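Local coordinates for protein alpha,alpha-trehalose-phosphate synthase (UDP-forming) (Burkholderia multivorans, PDB 5UOF) that belongs to glycosyltransferase family 20 and has the GT-B architecture of that clan, two Rossmann-like domains in one chain, at residues F185-D190 and H222-V227; P178-V183 and T204-R209; F287-A292 and D415-A420. All coordinates share one frame; numbering follows the deposited sequence.

Interaction 1. Residues F185-D190 and H222-V227; sequences FMCAYD and HAHGRV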
loop_
_atom_site.group_PDB
_atom_site.type_symbol
_atom_site.label_atom_id
_atom_site.label_comp_id
_atom_site.label_asym_id
_atom_site.label_seq_id
_atom_site.Cartn_x
_atom_site.Cartn_y
_atom_site.Cartn_z
ATOM N N PHE A 185 1.673 1.020 -21.538
ATOM C CA PHE A 185 0.469 1.619 -22.118
ATOM C C PHE A 185 0.400 3.111 -21.832
ATOM O O PHE A 185 0.047 3.914 -22.713
ATOM C CB PHE A 185 -0.780 0.942 -21.563
ATOM C CG PHE A 185 -0.925 -0.499 -21.956
ATOM C CD1 PHE A 185 -0.288 -1.007 -23.078
ATOM C CD2 PHE A 185 -1.737 -1.338 -21.209
ATOM C CE1 PHE A 185 -0.442 -2.336 -23.437
ATOM C CE2 PHE A 185 -1.891 -2.669 -21.560
ATOM C CZ PHE A 185 -1.245 -3.167 -22.673
ATOM N N MET A 186 0.733 3.502 -20.605
ATOM C CA MET A 186 0.665 4.904 -20.226
ATOM C C MET A 186 1.672 5.733 -20.993
ATOM O O MET A 186 1.431 6.918 -21.245
ATOM C CB MET A 186 0.878 5.030 -18.721
ATOM C CG MET A 186 -0.268 4.388 -17.972
ATOM S SD MET A 186 -0.121 4.397 -16.191
ATOM C CE MET A 186 -0.278 6.160 -15.842
ATOM N N CYS A 187 2.788 5.135 -21.392
ATOM C CA CYS A 187 3.752 5.859 -22.212
ATOM C C CYS A 187 3.354 5.940 -23.681
ATOM O O CYS A 187 4.079 6.568 -24.452
ATOM C CB CYS A 187 5.137 5.222 -22.088
ATOM S SG CYS A 187 5.793 5.374 -20.416
ATOM N N ALA A 188 2.237 5.336 -24.088
ATOM C CA ALA A 188 1.743 5.541 -25.447
ATOM C C ALA A 188 1.088 6.905 -25.631
ATOM O O ALA A 188 0.941 7.359 -26.773
ATOM C CB ALA A 188 0.756 4.431 -25.818
ATOM N N TYR A 189 0.700 7.559 -24.535
ATOM C CA TYR A 189 0.156 8.911 -24.566
ATOM C C TYR A 189 1.262 9.947 -24.735
ATOM O O TYR A 189 2.371 9.788 -24.222
ATOM C CB TYR A 189 -0.622 9.203 -23.272
ATOM C CG TYR A 189 -1.831 8.315 -23.109
ATOM C CD1 TYR A 189 -3.031 8.635 -23.738
ATOM C CD2 TYR A 189 -1.773 7.142 -22.341
ATOM C CE1 TYR A 189 -4.149 7.826 -23.615
ATOM C CE2 TYR A 189 -2.885 6.315 -22.221
ATOM C CZ TYR A 189 -4.067 6.660 -22.871
ATOM O OH TYR A 189 -5.182 5.853 -22.776
ATOM N N ASP A 190 0.947 11.025 -25.465
ATOM C CA ASP A 190 1.852 12.168 -25.501
ATOM C C ASP A 190 1.778 12.983 -24.222
ATOM O O ASP A 190 2.763 13.627 -23.844
ATOM C CB ASP A 190 1.534 13.062 -26.695
ATOM C CG ASP A 190 1.590 12.307 -27.983
ATOM O OD1 ASP A 190 2.707 11.915 -28.381
ATOM O OD2 ASP A 190 0.513 12.059 -28.558
ATOM N N HIS A 222 11.305 10.305 -21.123
ATOM C CA HIS A 222 11.696 9.550 -22.307
ATOM C C HIS A 222 11.668 8.073 -21.942
ATOM O O HIS A 222 12.519 7.604 -21.180
ATOM C CB HIS A 222 13.075 9.980 -22.791
ATOM C CG HIS A 222 13.150 11.428 -23.150
ATOM N ND1 HIS A 222 13.220 11.869 -24.454
ATOM C CD2 HIS A 222 13.140 12.539 -22.376
ATOM C CE1 HIS A 222 13.260 13.189 -24.468
ATOM N NE2 HIS A 222 13.213 13.622 -23.220
ATOM N N ALA A 223 10.690 7.348 -22.478
ATOM C CA ALA A 223 10.480 5.965 -22.078
ATOM C C ALA A 223 9.701 5.243 -23.163
ATOM O O ALA A 223 8.831 5.829 -23.817
ATOM C CB ALA A 223 9.736 5.873 -20.735
ATOM N N HIS A 224 10.013 3.954 -23.324
ATOM C CA HIS A 224 9.363 3.092 -24.310
ATOM C C HIS A 224 9.378 3.734 -25.696
ATOM O O HIS A 224 8.391 3.698 -26.435
ATOM C CB HIS A 224 7.938 2.744 -23.880
ATOM C CG HIS A 224 7.871 1.832 -22.694
ATOM N ND1 HIS A 224 8.143 0.481 -22.776
ATOM C CD2 HIS A 224 7.569 2.076 -21.396
ATOM C CE1 HIS A 224 8.006 -0.065 -21.581
ATOM N NE2 HIS A 224 7.658 0.879 -20.726
ATOM N N GLY A 225 10.516 4.336 -26.042
ATOM C CA GLY A 225 10.709 4.968 -27.330
ATOM C C GLY A 225 9.867 6.194 -27.590
ATOM O O GLY A 225 9.772 6.625 -28.741
ATOM N N ARG A 226 9.254 6.778 -26.566
ATOM C CA ARG A 226 8.390 7.933 -26.743
ATOM C C ARG A 226 8.796 9.037 -25.774
ATOM O O ARG A 226 9.527 8.810 -24.808
ATOM C CB ARG A 226 6.917 7.551 -26.546
ATOM C CG ARG A 226 6.455 6.428 -27.489
ATOM C CD ARG A 226 4.948 6.227 -27.428
ATOM N NE ARG A 226 4.228 7.474 -27.676
ATOM C CZ ARG A 226 3.820 7.870 -28.878
ATOM N NH1 ARG A 226 4.059 7.117 -29.944
ATOM N NH2 ARG A 226 3.178 9.016 -29.017
ATOM N N VAL A 227 8.339 10.249 -26.068
ATOM C CA VAL A 227 8.523 11.396 -25.190
ATOM C C VAL A 227 7.164 11.723 -24.592
ATOM O O VAL A 227 6.198 11.970 -25.323
ATOM C CB VAL A 227 9.110 12.600 -25.943
ATOM C CG1 VAL A 227 9.471 13.709 -24.963
ATOM C CG2 VAL A 227 10.335 12.181 -26.729
HETATM O O HOH W 1 4.432 9.680 -26.187
HETATM O O HOH W 2 5.043 12.663 -27.822
HETATM O O HOH W 3 4.829 14.695 -25.408
#
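Cys187 rests its SG against the CB of Ala223, 4.0 Å away, and against the rim of the His224 ring. The sulfur lies near the plane of the imidazole, with SG 3.9 Å from CD2. Beside this sulfur-aromatic contact, the Arg226 side chain runs over the backbone of Cys187 and Ala188. Its CD lies 3.1 Å from Cys187 O. A bend at chi3 (54°) places NE, and the carbonyl oxygen of Ala188 lies over one face of the guanidinium. Residues 222-227 form a beta hairpin closed by a type I' turn from Ala223 to Arg226. It packs on the type I turn from Met186 to Tyr189 that follows helix 179-186, in the first Rossmann-like domain, where the chain turns toward strand 191-194. At the rim of the guanidinium, Arg226 NH2 forms a salt bridge with Asp190 OD1 at 3.0 Å. The hydrogen bond within it is weak, with an N-H...O angle of 122°, and the carboxylate and guanidinium planes are 56° apart. The other carboxylate oxygen, OD2, is held by Arg151, whose own NH2 lies close to that of Arg226; the shared carboxylate probably offsets this repulsion. Arg226 NE donates to a water at 2.7 Å, which also lies within hydrogen-bonding distance of Tyr189 O and Val227 O.

Interaction 2. Residues P178-V183 and T204-R209; sequences PHDELV and TDYIER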
loop_
_atom_site.group_PDB
_atom_site.type_symbol
_atom_site.label_atom_id
_atom_site.label_comp_id
_atom_site.label_asym_id
_atom_site.label_seq_id
_atom_site.Cartn_x
_atom_site.Cartn_y
_atom_site.Cartn_z
ATOM N N PRO A 178 0.371 -7.231 -14.034
ATOM C CA PRO A 178 0.877 -6.645 -15.294
ATOM C C PRO A 178 1.287 -5.170 -15.207
ATOM O O PRO A 178 1.166 -4.424 -16.187
ATOM C CB PRO A 178 -0.302 -6.837 -16.257
ATOM C CG PRO A 178 -1.508 -6.708 -15.368
ATOM C CD PRO A 178 -1.099 -7.396 -14.075
ATOM N N HIS A 179 1.854 -4.759 -14.068
ATOM C CA HIS A 179 2.192 -3.348 -13.859
ATOM C C HIS A 179 3.139 -2.820 -14.933
ATOM O O HIS A 179 2.983 -1.687 -15.397
ATOM C CB HIS A 179 2.808 -3.158 -12.469
ATOM C CG HIS A 179 3.980 -4.049 -12.194
ATOM N ND1 HIS A 179 5.279 -3.694 -12.496
ATOM C CD2 HIS A 179 4.047 -5.273 -11.622
ATOM C CE1 HIS A 179 6.093 -4.669 -12.130
ATOM N NE2 HIS A 179 5.372 -5.634 -11.588
ATOM N N ASP A 180 4.139 -3.615 -15.330
ATOM C CA ASP A 180 5.072 -3.144 -16.352
ATOM C C ASP A 180 4.355 -2.849 -17.664
ATOM O O ASP A 180 4.627 -1.833 -18.314
ATOM C CB ASP A 180 6.190 -4.163 -16.584
ATOM C CG ASP A 180 7.139 -3.740 -17.704
ATOM O OD1 ASP A 180 7.984 -2.850 -17.464
ATOM O OD2 ASP A 180 7.031 -4.281 -18.831
ATOM N N GLU A 181 3.428 -3.720 -18.066
ATOM C CA GLU A 181 2.702 -3.492 -19.313
ATOM C C GLU A 181 1.763 -2.294 -19.201
ATOM O O GLU A 181 1.587 -1.545 -20.172
ATOM C CB GLU A 181 1.932 -4.752 -19.697
ATOM C CG GLU A 181 1.293 -4.686 -21.077
ATOM C CD GLU A 181 0.787 -6.032 -21.549
ATOM O OE1 GLU A 181 1.050 -6.393 -22.718
ATOM O OE2 GLU A 181 0.124 -6.727 -20.757
ATOM N N LEU A 182 1.140 -2.104 -18.032
ATOM C CA LEU A 182 0.284 -0.936 -17.845
ATOM C C LEU A 182 1.078 0.349 -17.999
ATOM O O LEU A 182 0.603 1.315 -18.613
ATOM C CB LEU A 182 -0.391 -0.974 -16.479
ATOM C CG LEU A 182 -1.393 -2.113 -16.282
ATOM C CD1 LEU A 182 -1.937 -2.073 -14.891
ATOM C CD2 LEU A 182 -2.522 -2.020 -17.290
ATOM N N VAL A 183 2.288 0.389 -17.436
ATOM C CA VAL A 183 3.094 1.599 -17.547
ATOM C C VAL A 183 3.538 1.812 -18.993
ATOM O O VAL A 183 3.564 2.949 -19.483
ATOM C CB VAL A 183 4.274 1.541 -16.560
ATOM C CG1 VAL A 183 5.291 2.613 -16.884
ATOM C CG2 VAL A 183 3.766 1.702 -15.115
ATOM N N THR A 204 6.517 8.868 -12.167
ATOM C CA THR A 204 7.902 9.189 -12.496
ATOM C C THR A 204 8.868 8.274 -11.751
ATOM O O THR A 204 9.854 7.798 -12.328
ATOM C CB THR A 204 8.179 10.660 -12.168
ATOM O OG1 THR A 204 7.297 11.482 -12.941
ATOM C CG2 THR A 204 9.602 11.027 -12.517
ATOM N N ASP A 205 8.592 8.015 -10.470
ATOM C CA ASP A 205 9.422 7.103 -9.689
ATOM C C ASP A 205 9.493 5.728 -10.336
ATOM O O ASP A 205 10.565 5.121 -10.397
ATOM C CB ASP A 205 8.879 6.966 -8.267
ATOM C CG ASP A 205 9.247 8.143 -7.374
ATOM O OD1 ASP A 205 10.073 8.984 -7.782
ATOM O OD2 ASP A 205 8.701 8.213 -6.252
ATOM N N TYR A 206 8.354 5.209 -10.795
ATOM C CA TYR A 206 8.360 3.906 -11.450
ATOM C C TYR A 206 9.288 3.918 -12.655
ATOM O O TYR A 206 10.137 3.033 -12.812
ATOM C CB TYR A 206 6.937 3.510 -11.868
ATOM C CG TYR A 206 6.827 2.082 -12.395
ATOM C CD1 TYR A 206 7.159 1.772 -13.711
ATOM C CD2 TYR A 206 6.371 1.051 -11.578
ATOM C CE1 TYR A 206 7.052 0.474 -14.186
ATOM C CE2 TYR A 206 6.271 -0.252 -12.049
ATOM C CZ TYR A 206 6.613 -0.530 -13.354
ATOM O OH TYR A 206 6.517 -1.817 -13.830
ATOM N N ILE A 207 9.145 4.936 -13.510
ATOM C CA ILE A 207 9.927 5.008 -14.747
ATOM C C ILE A 207 11.415 5.121 -14.435
ATOM O O ILE A 207 12.245 4.394 -14.996
ATOM C CB ILE A 207 9.449 6.199 -15.602
ATOM C CG1 ILE A 207 7.992 6.015 -16.036
ATOM C CG2 ILE A 207 10.384 6.416 -16.791
ATOM C CD1 ILE A 207 7.812 4.990 -17.095
ATOM N N GLU A 208 11.775 6.043 -13.536
ATOM C CA GLU A 208 13.188 6.338 -13.294
ATOM C C GLU A 208 13.864 5.230 -12.497
ATOM O O GLU A 208 14.922 4.723 -12.890
ATOM C CB GLU A 208 13.321 7.677 -12.561
ATOM C CG GLU A 208 12.990 8.863 -13.441
ATOM C CD GLU A 208 13.088 10.183 -12.701
ATOM O OE1 GLU A 208 12.739 10.229 -11.502
ATOM O OE2 GLU A 208 13.520 11.172 -13.322
ATOM N N ARG A 209 13.267 4.837 -11.374
ATOM C CA ARG A 209 13.950 3.922 -10.470
ATOM C C ARG A 209 13.978 2.497 -10.990
ATOM O O ARG A 209 14.834 1.715 -10.570
ATOM C CB ARG A 209 13.296 3.982 -9.093
ATOM C CG ARG A 209 13.465 5.357 -8.484
ATOM C CD ARG A 209 12.764 5.501 -7.172
ATOM N NE ARG A 209 13.222 6.707 -6.490
ATOM C CZ ARG A 209 12.829 7.049 -5.272
ATOM N NH1 ARG A 209 11.983 6.269 -4.623
ATOM N NH2 ARG A 209 13.302 8.155 -4.704
HETATM O O HOH W 4 9.223 -2.854 -14.962
#
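Tyr206 OH is held by His179 ND1 at 2.6 Å and by a water at 3.1 Å. The contact joins helices 179-186 and 197-209, which flank strand 191-194 in sequence, in the first Rossmann-like domain of the GT-B fold. The axes of 179-183 and 204-209 approach to 11.6 Å and cross at 105°, so the long tyrosine side chain spans most of the gap. The bond to His179 is fairly straight, 157°, and either group could be the donor. The hydroxyl lies in the plane of the imidazole and ND1 in the plane of the phenol, so the rings meet rim to rim. The same water donates to Asp180 OD1 at 2.8 Å and so links the tyrosine to a second side chain of the same helical turn. Leu173 of helix 170-173 packs on His179, Val183 and Tyr206. On the same helix as Tyr206, Asp205 and Arg209 pair with Arg209 and Asp205 of the second subunit, in salt bridges between the two chains. Both methyls of Val183 serve the apolar part. CG2 sits over one face of the Tyr206 ring, offset toward the rim and 3.8 Å from the centroid, in a CH-pi contact. CG1 presses tightly against Ile207 CD1, at 3.5 Å.

Interaction 3. Residues F287-A292 and D415-A420; sequences FERMLA and DLSQMA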
loop_
_atom_site.group_PDB
_atom_site.type_symbol
_atom_site.label_atom_id
_atom_site.label_comp_id
_atom_site.label_asym_id
_atom_site.label_seq_id
_atom_site.Cartn_x
_atom_site.Cartn_y
_atom_site.Cartn_z
ATOM N N PHE A 287 -17.520 9.851 14.955
ATOM C CA PHE A 287 -18.624 10.660 15.467
ATOM C C PHE A 287 -19.119 10.103 16.795
ATOM O O PHE A 287 -19.395 10.857 17.738
ATOM C CB PHE A 287 -19.750 10.698 14.431
ATOM C CG PHE A 287 -20.901 11.591 14.805
ATOM C CD1 PHE A 287 -20.742 12.965 14.855
ATOM C CD2 PHE A 287 -22.150 11.052 15.091
ATOM C CE1 PHE A 287 -21.817 13.792 15.201
ATOM C CE2 PHE A 287 -23.221 11.873 15.421
ATOM C CZ PHE A 287 -23.053 13.237 15.488
ATOM N N GLU A 288 -19.232 8.777 16.883
ATOM C CA GLU A 288 -19.586 8.130 18.140
ATOM C C GLU A 288 -18.596 8.495 19.239
ATOM O O GLU A 288 -18.992 8.850 20.352
ATOM C CB GLU A 288 -19.613 6.614 17.941
ATOM C CG GLU A 288 -19.852 5.826 19.217
ATOM C CD GLU A 288 -19.558 4.343 19.053
ATOM O OE1 GLU A 288 -18.990 3.945 18.004
ATOM O OE2 GLU A 288 -19.900 3.577 19.980
ATOM N N ARG A 289 -17.300 8.416 18.928
ATOM C CA ARG A 289 -16.262 8.721 19.905
ATOM C C ARG A 289 -16.355 10.170 20.356
ATOM O O ARG A 289 -16.185 10.468 21.537
ATOM C CB ARG A 289 -14.886 8.426 19.305
ATOM C CG ARG A 289 -13.732 8.573 20.268
ATOM C CD ARG A 289 -12.471 7.873 19.736
ATOM N NE ARG A 289 -12.629 6.422 19.637
ATOM C CZ ARG A 289 -11.631 5.572 19.396
ATOM N NH1 ARG A 289 -10.395 6.023 19.221
ATOM N NH2 ARG A 289 -11.863 4.271 19.327
ATOM N N MET A 290 -16.649 11.088 19.434
ATOM C CA MET A 290 -16.805 12.478 19.844
ATOM C C MET A 290 -17.961 12.633 20.827
ATOM O O MET A 290 -17.838 13.335 21.834
ATOM C CB MET A 290 -17.010 13.366 18.619
ATOM C CG MET A 290 -16.824 14.838 18.931
ATOM S SD MET A 290 -17.934 15.837 17.940
ATOM C CE MET A 290 -19.514 15.427 18.682
ATOM N N LEU A 291 -19.093 11.976 20.556
ATOM C CA LEU A 291 -20.241 12.089 21.450
ATOM C C LEU A 291 -19.950 11.490 22.817
ATOM O O LEU A 291 -20.487 11.960 23.829
ATOM C CB LEU A 291 -21.460 11.404 20.835
ATOM C CG LEU A 291 -22.016 12.031 19.559
ATOM C CD1 LEU A 291 -23.130 11.143 19.039
ATOM C CD2 LEU A 291 -22.530 13.454 19.831
ATOM N N ALA A 292 -19.127 10.438 22.863
ATOM C CA ALA A 292 -18.726 9.857 24.143
ATOM C C ALA A 292 -17.753 10.768 24.881
ATOM O O ALA A 292 -17.846 10.923 26.106
ATOM C CB ALA A 292 -18.098 8.483 23.907
ATOM N N ASP A 415 -6.931 7.308 12.470
ATOM C CA ASP A 415 -6.797 7.757 13.848
ATOM C C ASP A 415 -8.175 8.267 14.265
ATOM O O ASP A 415 -8.476 9.451 14.112
ATOM C CB ASP A 415 -5.719 8.821 13.928
ATOM C CG ASP A 415 -5.408 9.250 15.344
ATOM O OD1 ASP A 415 -6.176 8.915 16.278
ATOM O OD2 ASP A 415 -4.377 9.933 15.522
ATOM N N LEU A 416 -9.017 7.369 14.784
ATOM C CA LEU A 416 -10.392 7.748 15.107
ATOM C C LEU A 416 -10.435 8.859 16.142
ATOM O O LEU A 416 -11.299 9.743 16.077
ATOM C CB LEU A 416 -11.188 6.543 15.608
ATOM C CG LEU A 416 -11.278 5.347 14.657
ATOM C CD1 LEU A 416 -12.101 4.235 15.292
ATOM C CD2 LEU A 416 -11.879 5.787 13.343
ATOM N N SER A 417 -9.522 8.829 17.112
ATOM C CA SER A 417 -9.523 9.877 18.126
ATOM C C SER A 417 -9.157 11.228 17.527
ATOM O O SER A 417 -9.729 12.252 17.918
ATOM C CB SER A 417 -8.581 9.516 19.263
ATOM O OG SER A 417 -9.125 8.438 19.998
ATOM N N GLN A 418 -8.213 11.266 16.582
ATOM C CA GLN A 418 -7.935 12.544 15.931
ATOM C C GLN A 418 -9.163 13.040 15.180
ATOM O O GLN A 418 -9.482 14.233 15.218
ATOM C CB GLN A 418 -6.738 12.450 14.981
ATOM C CG GLN A 418 -6.478 13.793 14.272
ATOM C CD GLN A 418 -5.478 13.716 13.131
ATOM O OE1 GLN A 418 -5.343 12.692 12.477
ATOM N NE2 GLN A 418 -4.772 14.817 12.891
ATOM N N MET A 419 -9.869 12.137 14.492
ATOM C CA MET A 419 -11.078 12.551 13.783
ATOM C C MET A 419 -12.137 13.060 14.746
ATOM O O MET A 419 -12.778 14.087 14.481
ATOM C CB MET A 419 -11.628 11.400 12.946
ATOM C CG MET A 419 -10.720 11.064 11.779
ATOM S SD MET A 419 -11.676 10.782 10.255
ATOM C CE MET A 419 -12.466 9.226 10.640
ATOM N N ALA A 420 -12.336 12.360 15.861
ATOM C CA ALA A 420 -13.295 12.831 16.860
ATOM C C ALA A 420 -12.916 14.210 17.390
ATOM O O ALA A 420 -13.782 15.086 17.535
ATOM C CB ALA A 420 -13.401 11.830 18.008
#
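A chi1 of -174° sets the CG of Arg289 anti to its backbone N, and a bend at chi3 (-65°) then places NE. The guanidinium lies beside Ser417 and Leu416. This is a helix-helix contact in the second Rossmann-like domain of the GT-B fold. Helix 280-293 meets the first turn of helix 416-428; the axes of 287-292 and 416-420 come within 8.2 Å, with 65° between their directions. Arg289 NH1 donates to Ser417 OG at 2.8 Å, the hydroxyl oxygen tilted somewhat out of the guanidinium plane. Leu416 supplies an apolar cover for the same group. Its CB lies over one guanidinium face, toward the rim, 3.7 Å from NH1. The aliphatic part of Arg289 is used as well, with its CB 3.9 Å from Ala420 CB. That small side chain lets the backbones come close. The CA atoms of Met290 and Ala420 are only 4.6 Å apart, and the alanine methyl lies on the backbone of helix 280-293, 3.6 Å from Met290 N. Met290 CB touches the same methyl at 4.0 Å. In the conformer described, Leu423, Glu424 and Leu427 continue the packing on Met290 along helix 416-428. Arg109 of the second subunit packs on Ser417 and Gln418. Asp415 is the N-cap of helix 416-428. Its OD2 accepts from the N of a bound serine. Its OD1 takes the capping bond from Gln418 N at 3.1 Å, the N-H approaching from above the carboxylate plane.

Interactions 1 and 2 share helix 179-186 and lie in the same Rossmann-like domain, their centres 11 Å apart. They touch through Ile207, which packs on Cys187 and Ala223. Interaction 2 is buried and joins two helices through a short histidine-tyrosine hydrogen bond and apolar contacts. Interaction 1 lies nearer the surface and joins the turn after a helix to a hairpin; a salt bridge and water take a larger part there. Interaction 3 belongs to the other domain, its centre about 39 Å from that of interaction 2. It is partly buried and pairs close helices through an alanine and an arginine. Residues of both interactions 2 and 3 also reach the second subunit.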